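Local coordinates for extracellular solute-binding protein family 5 (Brucella melitensis, PDB 4ONY), which probably captures peptides or related solutes in the periplasm and delivers them to an ABC transporter of the inner membrane, at residues F315-P320 with G554-P559; P320-R325 with K432-E437; G332-F337 with R454-L459; F436-R441 with Y482-G487. All blocks are in the same frame, centred on the assembly; numbering follows the deposited sequence.

Interaction 1: F315-P320 with G554-P559; sequences FNTRRP and GDYYVP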
# COMPACT_ATOMS: atom_id res chain seq x y z
N PHE A 315 -10.36 -10.04 15.93
CA PHE A 315 -11.21 -10.17 17.10
C PHE A 315 -11.85 -8.81 17.40
O PHE A 315 -11.13 -7.82 17.59
CB PHE A 315 -10.40 -10.53 18.35
CG PHE A 315 -9.70 -11.89 18.31
CD1 PHE A 315 -10.42 -13.05 18.61
CD2 PHE A 315 -8.36 -11.96 18.06
CE1 PHE A 315 -9.79 -14.30 18.61
CE2 PHE A 315 -7.71 -13.20 18.04
CZ PHE A 315 -8.44 -14.37 18.32
N ASN A 316 -13.18 -8.76 17.50
CA ASN A 316 -13.83 -7.56 18.05
C ASN A 316 -13.74 -7.53 19.58
O ASN A 316 -14.60 -8.07 20.27
CB ASN A 316 -15.29 -7.42 17.63
CG ASN A 316 -15.89 -6.09 18.01
OD1 ASN A 316 -15.24 -5.24 18.61
ND2 ASN A 316 -17.19 -5.91 17.68
N THR A 317 -12.73 -6.84 20.09
CA THR A 317 -12.44 -6.80 21.53
C THR A 317 -13.54 -6.09 22.30
O THR A 317 -13.60 -6.20 23.51
CB THR A 317 -11.06 -6.17 21.90
OG1 THR A 317 -11.05 -4.76 21.69
CG2 THR A 317 -9.91 -6.83 21.15
N ARG A 318 -14.42 -5.36 21.61
CA ARG A 318 -15.59 -4.77 22.29
C ARG A 318 -16.55 -5.85 22.82
O ARG A 318 -17.37 -5.57 23.70
CB ARG A 318 -16.38 -3.84 21.33
CG ARG A 318 -15.53 -2.71 20.72
CD ARG A 318 -16.31 -2.02 19.58
NE ARG A 318 -15.52 -1.03 18.81
CZ ARG A 318 -14.72 -1.33 17.81
NH1 ARG A 318 -14.48 -2.59 17.47
NH2 ARG A 318 -14.07 -0.36 17.18
N ARG A 319 -16.57 -7.02 22.21
CA ARG A 319 -17.48 -8.06 22.66
C ARG A 319 -16.88 -8.77 23.87
O ARG A 319 -15.70 -9.16 23.84
CB ARG A 319 -17.74 -9.06 21.53
CG ARG A 319 -18.44 -8.45 20.31
CD ARG A 319 -19.91 -8.70 20.36
NE ARG A 319 -20.68 -7.79 19.52
CZ ARG A 319 -21.25 -8.10 18.36
NH1 ARG A 319 -21.17 -9.35 17.84
NH2 ARG A 319 -21.95 -7.17 17.73
N PRO A 320 -17.66 -8.96 24.95
CA PRO A 320 -17.06 -9.57 26.13
C PRO A 320 -16.32 -10.92 25.85
O PRO A 320 -15.29 -11.25 26.47
CB PRO A 320 -18.27 -9.79 27.03
CG PRO A 320 -19.16 -8.61 26.69
CD PRO A 320 -18.99 -8.39 25.23
N GLY A 554 -1.06 -7.85 21.81
CA GLY A 554 -2.47 -7.75 22.10
C GLY A 554 -3.33 -8.84 21.46
O GLY A 554 -4.51 -8.93 21.76
N ASP A 555 -2.77 -9.63 20.56
CA ASP A 555 -3.55 -10.60 19.77
C ASP A 555 -4.90 -9.99 19.28
O ASP A 555 -5.99 -10.53 19.51
CB ASP A 555 -3.74 -11.90 20.54
CG ASP A 555 -2.44 -12.64 20.71
OD1 ASP A 555 -2.05 -13.39 19.77
OD2 ASP A 555 -1.81 -12.48 21.77
N TYR A 556 -4.78 -8.87 18.57
CA TYR A 556 -5.94 -8.24 17.97
C TYR A 556 -6.32 -8.90 16.65
O TYR A 556 -7.49 -8.95 16.32
CB TYR A 556 -5.68 -6.75 17.78
CG TYR A 556 -5.38 -6.02 19.08
CD1 TYR A 556 -6.34 -5.95 20.07
CD2 TYR A 556 -4.18 -5.42 19.31
CE1 TYR A 556 -6.11 -5.30 21.26
CE2 TYR A 556 -3.94 -4.74 20.47
CZ TYR A 556 -4.89 -4.66 21.45
OH TYR A 556 -4.61 -4.01 22.63
N TYR A 557 -5.31 -9.39 15.93
CA TYR A 557 -5.44 -10.16 14.72
C TYR A 557 -4.86 -11.55 14.95
O TYR A 557 -3.95 -11.72 15.78
CB TYR A 557 -4.68 -9.52 13.57
CG TYR A 557 -5.33 -8.32 12.88
CD1 TYR A 557 -5.82 -7.26 13.60
CD2 TYR A 557 -5.43 -8.26 11.51
CE1 TYR A 557 -6.37 -6.16 12.96
CE2 TYR A 557 -6.00 -7.18 10.88
CZ TYR A 557 -6.46 -6.14 11.62
OH TYR A 557 -7.03 -5.07 11.02
N VAL A 558 -5.39 -12.55 14.26
CA VAL A 558 -4.71 -13.83 14.06
C VAL A 558 -4.11 -13.66 12.66
O VAL A 558 -4.82 -13.70 11.66
CB VAL A 558 -5.66 -15.02 14.02
CG1 VAL A 558 -4.88 -16.31 13.86
CG2 VAL A 558 -6.54 -15.04 15.28
N PRO A 559 -2.80 -13.43 12.59
CA PRO A 559 -2.20 -13.11 11.29
C PRO A 559 -2.22 -14.36 10.39
O PRO A 559 -1.93 -15.47 10.84
CB PRO A 559 -0.79 -12.67 11.68
CG PRO A 559 -0.47 -13.45 12.92
CD PRO A 559 -1.80 -13.57 13.66
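Phe315 meets the 554-559 segment through both its backbone and its ring. Its amide N donates to Tyr556 O at 3.1 Å, and the bond is close to straight, with an angle of 164° at the hydrogen and the donor lying nearly along the C=O axis. The ring turns toward the same segment. CG stands anti to the carbonyl carbon (chi1 -64°), and beyond it CD2 comes within 3.1 Å of Asp555 O, a close C-H to carbonyl approach that is oblique to the ring. The far corner of the ring, CE2 and CZ, rests against one methyl of Val558, with CE2 3.5 Å from CG2. Two residues on, the Thr317 methyl CG2 reaches the rim of the Tyr556 ring in its plane, 3.8 Å from CD1, while Thr317 OG1 turns to the carbonyl of Ala517.

A second layer shapes the loop. Residues Asn316 to Arg319 make a type I turn, closed by Arg319 N to Asn316 O at 3.0 Å. Asn316 OD1 is gripped twice, by Arg318 N in an Asx turn and by Arg318 NH1, the two donors coming from opposite faces of the amide plane. In the other segment, Gly554 O sits over the centre of the Tyr556 ring, and Asp555, which leaves the preceding helix with positive phi, forms a salt bridge with Arg384. Further backbone bonding of Val558 to Phe313 continues the pairing, which is that of antiparallel neighbours, strands 310-315 and 557-562, inside the mixed sheet of one lobe of a periplasmic binding protein.

Interaction 2: P320-R325 with K432-E437; sequences PIFADR and KPFAFE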
# COMPACT_ATOMS: atom_id res chain seq x y z
N PRO A 320 -17.66 -8.96 24.95
CA PRO A 320 -17.06 -9.57 26.13
C PRO A 320 -16.32 -10.92 25.85
O PRO A 320 -15.29 -11.25 26.47
CB PRO A 320 -18.27 -9.79 27.03
CG PRO A 320 -19.16 -8.61 26.69
CD PRO A 320 -18.99 -8.39 25.23
N ILE A 321 -16.84 -11.72 24.93
CA ILE A 321 -16.18 -12.99 24.61
C ILE A 321 -14.70 -12.81 24.27
O ILE A 321 -13.93 -13.75 24.45
CB ILE A 321 -16.83 -13.72 23.42
CG1 ILE A 321 -16.95 -12.79 22.23
CG2 ILE A 321 -18.18 -14.29 23.84
CD1 ILE A 321 -17.41 -13.48 20.97
N PHE A 322 -14.32 -11.64 23.75
CA PHE A 322 -12.97 -11.42 23.23
C PHE A 322 -12.25 -10.26 23.95
O PHE A 322 -11.24 -9.76 23.46
CB PHE A 322 -13.00 -11.11 21.74
CG PHE A 322 -13.40 -12.27 20.83
CD1 PHE A 322 -13.08 -13.59 21.13
CD2 PHE A 322 -13.96 -12.01 19.61
CE1 PHE A 322 -13.41 -14.63 20.28
CE2 PHE A 322 -14.29 -13.03 18.73
CZ PHE A 322 -14.00 -14.34 19.07
N ALA A 323 -12.74 -9.85 25.12
CA ALA A 323 -12.12 -8.76 25.84
C ALA A 323 -10.77 -9.10 26.49
O ALA A 323 -9.95 -8.23 26.75
CB ALA A 323 -13.09 -8.24 26.89
N ASP A 324 -10.54 -10.38 26.72
CA ASP A 324 -9.40 -10.83 27.50
C ASP A 324 -8.33 -11.21 26.52
O ASP A 324 -8.48 -12.16 25.74
CB ASP A 324 -9.82 -12.05 28.38
CG ASP A 324 -8.77 -12.46 29.38
OD1 ASP A 324 -7.57 -12.23 29.12
OD2 ASP A 324 -9.17 -13.00 30.44
N ARG A 325 -7.19 -10.53 26.57
CA ARG A 325 -6.14 -10.84 25.63
C ARG A 325 -5.57 -12.24 25.74
O ARG A 325 -4.98 -12.74 24.76
CB ARG A 325 -4.97 -9.86 25.74
CG ARG A 325 -4.09 -10.05 26.96
CD ARG A 325 -2.93 -9.01 26.92
NE ARG A 325 -1.95 -9.24 27.99
CZ ARG A 325 -0.91 -8.41 28.20
NH1 ARG A 325 -0.81 -7.31 27.46
NH2 ARG A 325 -0.03 -8.66 29.13
N LYS A 432 -21.05 -20.17 30.18
CA LYS A 432 -21.75 -20.45 28.94
C LYS A 432 -20.87 -21.25 28.02
O LYS A 432 -19.68 -20.97 27.93
CB LYS A 432 -22.12 -19.16 28.17
CG LYS A 432 -23.10 -18.27 28.88
CD LYS A 432 -23.84 -17.35 27.92
CE LYS A 432 -23.13 -16.05 27.63
NZ LYS A 432 -22.62 -15.33 28.85
N PRO A 433 -21.43 -22.20 27.29
CA PRO A 433 -20.60 -22.78 26.23
C PRO A 433 -20.04 -21.71 25.28
O PRO A 433 -20.74 -20.76 24.92
CB PRO A 433 -21.57 -23.72 25.50
CG PRO A 433 -22.61 -24.04 26.52
CD PRO A 433 -22.77 -22.76 27.29
N PHE A 434 -18.75 -21.81 24.95
CA PHE A 434 -18.07 -20.75 24.21
C PHE A 434 -18.42 -20.87 22.73
O PHE A 434 -18.21 -21.92 22.12
CB PHE A 434 -16.55 -20.81 24.41
CG PHE A 434 -15.82 -19.58 23.94
CD1 PHE A 434 -16.18 -18.34 24.43
CD2 PHE A 434 -14.79 -19.64 23.05
CE1 PHE A 434 -15.52 -17.16 24.02
CE2 PHE A 434 -14.11 -18.50 22.65
CZ PHE A 434 -14.47 -17.25 23.12
N ALA A 435 -18.94 -19.79 22.18
CA ALA A 435 -19.41 -19.77 20.82
C ALA A 435 -19.28 -18.36 20.24
O ALA A 435 -19.41 -17.39 20.97
CB ALA A 435 -20.85 -20.20 20.79
N PHE A 436 -19.02 -18.26 18.94
CA PHE A 436 -18.98 -16.99 18.30
C PHE A 436 -19.19 -17.12 16.81
O PHE A 436 -19.23 -18.24 16.28
CB PHE A 436 -17.69 -16.23 18.60
CG PHE A 436 -16.43 -16.86 18.06
CD1 PHE A 436 -15.92 -16.46 16.83
CD2 PHE A 436 -15.68 -17.72 18.85
CE1 PHE A 436 -14.73 -16.98 16.37
CE2 PHE A 436 -14.47 -18.22 18.41
CZ PHE A 436 -14.00 -17.86 17.15
N GLU A 437 -19.40 -15.99 16.16
CA GLU A 437 -19.65 -15.94 14.73
C GLU A 437 -18.48 -15.33 13.94
O GLU A 437 -17.94 -14.27 14.32
CB GLU A 437 -20.90 -15.07 14.46
CG GLU A 437 -21.26 -14.88 13.00
CD GLU A 437 -22.37 -13.88 12.85
OE1 GLU A 437 -22.12 -12.68 12.78
OE2 GLU A 437 -23.53 -14.29 12.77
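Ile321 points its side chain at Phe434 and Phe436, one just before strand 435-440 and the other on it. Its CB lies 3.7 Å from Phe434 CE1, and the CG2 methyl touches the same ring carbon from slightly farther off. CG1 is held between the backbone N and the carbonyl carbon (chi1 52°), and the chain then runs extended to CD1, which ends 3.6 Å from Phe436 CB. CD1 also lies over the centre of the neighbouring Phe322 ring, so this methyl touches both aromatic residues.

Phe322 supplies the second half of the contact. Its ring drives edge-on into the face of Phe436 in a T-shaped stack, with centroids 4.9 Å apart and planes at 71°. The leading atom is CZ, placed over the centre of the Phe436 ring and 3.6 Å from its CD1. Beside it, Phe322 CE1 approaches Phe434 CZ at 4.0 Å, the two side chains crossing at about a right angle.

No hydrogen bond joins the segments, and the contact is held by apolar packing. The aromatic cluster extends beyond them: Phe315 makes an edge-to-face pair with Phe322, and Phe419 makes one with Phe434. Helix 325-333 contributes Leu331, which touches both Phe322 and Phe434. Together these side chains form an aromatic-rich hydrophobic core by which the loop between strand 310-315 and helix 325-333 packs on strand 435-440.

Interaction 3: G332-F337 with R454-L459; sequences GLLFDF and RNLSRL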
# COMPACT_ATOMS: atom_id res chain seq x y z
N GLY A 332 -5.78 -17.62 18.77
CA GLY A 332 -4.76 -17.43 17.76
C GLY A 332 -3.85 -18.64 17.54
O GLY A 332 -3.44 -18.89 16.41
N LEU A 333 -3.54 -19.39 18.59
CA LEU A 333 -2.62 -20.52 18.44
C LEU A 333 -3.25 -21.65 17.62
O LEU A 333 -2.53 -22.50 17.09
CB LEU A 333 -2.23 -21.07 19.82
CG LEU A 333 -1.49 -20.13 20.74
CD1 LEU A 333 -1.44 -20.72 22.15
CD2 LEU A 333 -0.10 -19.80 20.23
N LEU A 334 -4.58 -21.66 17.50
CA LEU A 334 -5.27 -22.80 16.92
C LEU A 334 -5.39 -22.81 15.39
O LEU A 334 -5.71 -23.86 14.79
CB LEU A 334 -6.65 -22.93 17.54
CG LEU A 334 -6.63 -23.18 19.03
CD1 LEU A 334 -8.02 -23.14 19.56
CD2 LEU A 334 -6.00 -24.54 19.34
N PHE A 335 -5.12 -21.67 14.74
CA PHE A 335 -5.12 -21.65 13.31
C PHE A 335 -3.93 -22.49 12.75
O PHE A 335 -2.77 -22.26 13.14
CB PHE A 335 -5.07 -20.27 12.74
CG PHE A 335 -5.01 -20.27 11.22
CD1 PHE A 335 -6.10 -20.71 10.50
CD2 PHE A 335 -3.85 -19.90 10.55
CE1 PHE A 335 -6.04 -20.77 9.12
CE2 PHE A 335 -3.80 -19.96 9.18
CZ PHE A 335 -4.89 -20.40 8.47
N ASP A 336 -4.23 -23.49 11.92
CA ASP A 336 -3.20 -24.37 11.35
C ASP A 336 -2.84 -23.91 9.96
O ASP A 336 -3.45 -24.32 8.98
CB ASP A 336 -3.64 -25.84 11.37
CG ASP A 336 -2.52 -26.79 11.00
OD1 ASP A 336 -1.53 -26.34 10.36
OD2 ASP A 336 -2.65 -27.99 11.33
N PHE A 337 -1.85 -23.02 9.88
CA PHE A 337 -1.46 -22.49 8.61
C PHE A 337 -0.85 -23.57 7.71
O PHE A 337 -1.07 -23.57 6.49
CB PHE A 337 -0.46 -21.34 8.71
CG PHE A 337 0.11 -20.94 7.38
CD1 PHE A 337 -0.71 -20.43 6.39
CD2 PHE A 337 1.45 -21.11 7.09
CE1 PHE A 337 -0.21 -20.09 5.13
CE2 PHE A 337 1.97 -20.75 5.84
CZ PHE A 337 1.14 -20.23 4.86
N ARG A 454 -12.75 -25.89 12.01
CA ARG A 454 -12.43 -27.28 12.34
C ARG A 454 -11.48 -27.34 13.56
O ARG A 454 -11.70 -28.13 14.50
CB ARG A 454 -11.93 -28.05 11.11
CG ARG A 454 -13.07 -28.33 10.10
CD ARG A 454 -12.71 -29.24 8.91
NE ARG A 454 -11.73 -28.65 7.95
CZ ARG A 454 -12.08 -27.83 6.95
NH1 ARG A 454 -13.34 -27.49 6.78
NH2 ARG A 454 -11.17 -27.35 6.12
N ASN A 455 -10.46 -26.49 13.59
CA ASN A 455 -9.53 -26.52 14.74
C ASN A 455 -10.14 -26.03 16.07
O ASN A 455 -9.89 -26.61 17.17
CB ASN A 455 -8.27 -25.76 14.41
CG ASN A 455 -7.40 -26.53 13.47
OD1 ASN A 455 -7.40 -26.30 12.26
ND2 ASN A 455 -6.68 -27.49 14.03
N LEU A 456 -10.98 -25.00 15.98
CA LEU A 456 -11.66 -24.49 17.16
C LEU A 456 -12.61 -25.55 17.72
O LEU A 456 -12.69 -25.71 18.93
CB LEU A 456 -12.40 -23.17 16.86
CG LEU A 456 -11.45 -22.03 16.41
CD1 LEU A 456 -12.11 -20.89 15.63
CD2 LEU A 456 -10.75 -21.46 17.59
N SER A 457 -13.32 -26.26 16.84
CA SER A 457 -14.28 -27.27 17.29
C SER A 457 -13.56 -28.37 18.03
O SER A 457 -14.09 -28.91 18.93
CB SER A 457 -15.07 -27.88 16.15
OG SER A 457 -14.18 -28.69 15.41
N ARG A 458 -12.33 -28.68 17.66
CA ARG A 458 -11.59 -29.70 18.37
C ARG A 458 -11.31 -29.34 19.86
O ARG A 458 -11.08 -30.22 20.66
CB ARG A 458 -10.30 -30.05 17.66
CG ARG A 458 -10.47 -30.75 16.31
CD ARG A 458 -9.10 -31.10 15.68
NE ARG A 458 -8.24 -31.85 16.64
CZ ARG A 458 -7.08 -31.43 17.20
NH1 ARG A 458 -6.53 -30.26 16.92
NH2 ARG A 458 -6.44 -32.23 18.06
N LEU A 459 -11.33 -28.06 20.22
CA LEU A 459 -11.25 -27.65 21.62
C LEU A 459 -12.60 -27.42 22.33
O LEU A 459 -12.65 -26.86 23.42
CB LEU A 459 -10.42 -26.35 21.76
CG LEU A 459 -9.03 -26.56 22.34
CD1 LEU A 459 -8.15 -27.11 21.25
CD2 LEU A 459 -8.44 -25.25 22.84
O HOH W 1 -3.55 -28.43 13.71
O HOH W 2 -7.05 -23.90 11.25
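Leu334 and Asn455 bring residues 332-337 against helix 443-458, and the contact divides into an apolar part and a water-mediated one. The apolar part belongs to Leu334: CD1 lies 3.8 Å from Leu456 CD2 and also meets Leu459 CD2, while CD2 lies 3.9 Å from Leu459 CD1. Ala410 of helix 404-416 also touches Leu334.

The polar part contains no direct hydrogen bond between the segments. Leu334 O comes within 3.2 Å of Asn455 CB, a van der Waals approach. Two waters make the links instead. One donates to Asn455 OD1 at 2.6 Å and accepts from Asp336 N at 2.9 Å; the other donates to Asp336 OD2 at 2.6 Å and accepts a weak bond from Asn455 ND2. Asp336 CG stands anti to its backbone N (chi1 -171°), and beyond it OD1 caps the next helix at Trp339 N and binds Thr397 OG1.

Asn455 thus uses both ends of its amide, the oxygen as acceptor and the nitrogen as donor, in bridges to a single residue. With weak bonds from Gly401 to Asp336 OD2 and Asn455 ND2, these waters probably help to satisfy the buried polar groups here, beside the leucine cluster.

Interaction 4: F436-R441 with Y482-G487; sequences FEIMTR and YDMILG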
# COMPACT_ATOMS: atom_id res chain seq x y z
N PHE A 436 -19.02 -18.26 18.94
CA PHE A 436 -18.98 -16.99 18.30
C PHE A 436 -19.19 -17.12 16.81
O PHE A 436 -19.23 -18.24 16.28
CB PHE A 436 -17.69 -16.23 18.60
CG PHE A 436 -16.43 -16.86 18.06
CD1 PHE A 436 -15.92 -16.46 16.83
CD2 PHE A 436 -15.68 -17.72 18.85
CE1 PHE A 436 -14.73 -16.98 16.37
CE2 PHE A 436 -14.47 -18.22 18.41
CZ PHE A 436 -14.00 -17.86 17.15
N GLU A 437 -19.40 -15.99 16.16
CA GLU A 437 -19.65 -15.94 14.73
C GLU A 437 -18.48 -15.33 13.94
O GLU A 437 -17.94 -14.27 14.32
CB GLU A 437 -20.90 -15.07 14.46
CG GLU A 437 -21.26 -14.88 13.00
CD GLU A 437 -22.37 -13.88 12.85
OE1 GLU A 437 -22.12 -12.68 12.78
OE2 GLU A 437 -23.53 -14.29 12.77
N ILE A 438 -18.11 -15.95 12.84
CA ILE A 438 -17.22 -15.31 11.86
C ILE A 438 -18.06 -14.81 10.67
O ILE A 438 -18.68 -15.63 9.95
CB ILE A 438 -16.13 -16.26 11.36
CG1 ILE A 438 -15.31 -16.81 12.54
CG2 ILE A 438 -15.21 -15.52 10.39
CD1 ILE A 438 -14.27 -17.84 12.14
N MET A 439 -18.11 -13.49 10.49
CA MET A 439 -18.83 -12.89 9.37
C MET A 439 -17.86 -12.86 8.18
O MET A 439 -16.76 -12.22 8.24
CB MET A 439 -19.32 -11.49 9.69
CG MET A 439 -20.18 -10.86 8.58
SD MET A 439 -20.95 -9.25 8.98
CE MET A 439 -19.45 -8.19 9.19
N THR A 440 -18.27 -13.51 7.09
CA THR A 440 -17.43 -13.61 5.89
C THR A 440 -18.07 -12.96 4.67
O THR A 440 -19.30 -12.87 4.59
CB THR A 440 -17.20 -15.07 5.53
OG1 THR A 440 -18.45 -15.74 5.49
CG2 THR A 440 -16.34 -15.71 6.54
N ARG A 441 -17.26 -12.48 3.73
CA ARG A 441 -17.86 -11.78 2.55
C ARG A 441 -17.85 -12.55 1.26
O ARG A 441 -18.39 -12.03 0.28
CB ARG A 441 -17.24 -10.42 2.22
CG ARG A 441 -16.05 -9.95 2.96
CD ARG A 441 -15.32 -8.94 2.08
NE ARG A 441 -14.73 -7.83 2.85
CZ ARG A 441 -15.12 -6.55 2.81
NH1 ARG A 441 -16.14 -6.11 2.03
NH2 ARG A 441 -14.47 -5.66 3.56
N TYR A 482 -20.13 -7.41 14.85
CA TYR A 482 -19.57 -8.72 14.54
C TYR A 482 -18.71 -9.21 15.74
O TYR A 482 -18.26 -8.39 16.55
CB TYR A 482 -18.71 -8.69 13.26
CG TYR A 482 -17.66 -7.60 13.29
CD1 TYR A 482 -16.44 -7.79 13.92
CD2 TYR A 482 -17.91 -6.36 12.69
CE1 TYR A 482 -15.49 -6.78 13.97
CE2 TYR A 482 -16.98 -5.35 12.75
CZ TYR A 482 -15.76 -5.56 13.39
OH TYR A 482 -14.87 -4.54 13.47
N ASP A 483 -18.50 -10.52 15.82
CA ASP A 483 -17.56 -11.12 16.74
C ASP A 483 -16.18 -11.12 16.09
O ASP A 483 -15.20 -10.61 16.65
CB ASP A 483 -17.96 -12.56 17.09
CG ASP A 483 -19.24 -12.64 17.88
OD1 ASP A 483 -19.57 -11.66 18.59
OD2 ASP A 483 -19.93 -13.68 17.78
N MET A 484 -16.10 -11.70 14.90
CA MET A 484 -14.84 -11.87 14.18
C MET A 484 -15.10 -11.70 12.68
O MET A 484 -16.22 -12.08 12.18
CB MET A 484 -14.28 -13.27 14.46
CG MET A 484 -12.98 -13.58 13.71
SD MET A 484 -12.23 -15.17 14.13
CE MET A 484 -11.55 -14.82 15.75
N ILE A 485 -14.12 -11.11 11.98
CA ILE A 485 -14.13 -10.98 10.52
C ILE A 485 -12.73 -11.29 10.01
O ILE A 485 -11.80 -11.45 10.81
CB ILE A 485 -14.46 -9.51 10.06
CG1 ILE A 485 -13.53 -8.49 10.72
CG2 ILE A 485 -15.93 -9.15 10.36
CD1 ILE A 485 -13.72 -7.03 10.30
N LEU A 486 -12.56 -11.30 8.69
CA LEU A 486 -11.24 -11.21 8.08
C LEU A 486 -10.97 -9.72 7.79
O LEU A 486 -11.85 -9.00 7.28
CB LEU A 486 -11.17 -12.05 6.79
CG LEU A 486 -11.13 -13.58 6.88
CD1 LEU A 486 -12.52 -14.15 6.86
CD2 LEU A 486 -10.40 -14.16 5.70
N GLY A 487 -9.77 -9.26 8.10
CA GLY A 487 -9.37 -7.87 7.88
C GLY A 487 -8.05 -7.76 7.14
O GLY A 487 -7.19 -8.62 7.28
O HOH W 3 -19.50 -11.95 13.47
O HOH W 4 -14.76 -11.08 6.85
O HOH W 5 -13.14 -6.74 6.43
O HOH W 6 -12.98 -9.02 4.51
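Asp483 and Glu437 meet where two parallel strands begin to pair. Glu437 N donates to the anti lone pair of Asp483 OD2 at 2.9 Å, so a carboxylate takes the place of a backbone acceptor just before strand 484-489 begins. Asp483 OD1 is held meanwhile by a salt bridge to Arg319. At this same end a water joins Glu437 O and OE1 to Asp483 N, and OE1 also forms a salt bridge with Arg476. Within the strands, Met439 N reaches Met484 O at 2.9 Å and nearly straight (160°), whereas the bond from Met484 N to Glu437 O is weak.

Side chains pack firmly on both faces. Ile438 and Met484 lie side by side, pointing the same way, with CG1 3.8 Å from SD; the sulfur also sits 3.8 Å from Phe436 CE1 in an oblique Met-aromatic contact. On the face of Met439 and Ile485, the Met439 chain bends at its last torsion (chi3 65°), bringing CE within 3.8 Å of Ile485 CG2, which itself covers one face of Tyr482 toward the rim.

Farther along, the strands part and water takes over. One molecule donates to Met439 O and accepts from Leu486 N; two more link Leu486 O to Arg441, one through NE and one by a weak bond to NH2. Helix 470-478 touches Met439 and Ile485, flanking this parallel strand pair as in alpha/beta folds.

Overall arrangement
All four contacts lie in the same lobe and are largely buried, though interactions 2 and 4 include partly exposed residues: Ile321 and Ala435 in the one, Glu437 and Asp483 in the other. Interactions 1 and 4 are pairings of the mixed sheet, one antiparallel and one parallel, and they adjoin where Asn316 N meets Asp483 O. Interaction 2 shares Pro320 with interaction 1 and Phe436 and Glu437 with interaction 4; it is purely apolar. Interaction 3 joins residues 332-337 to helix 443-458 and reaches the others by packing, through Leu456 on Phe436 and Gly332 on Val558. Interaction 4 combines direct backbone bonds with water bridges, interaction 3 has water bridges without direct bonds, and interaction 1 has a backbone bond and packing.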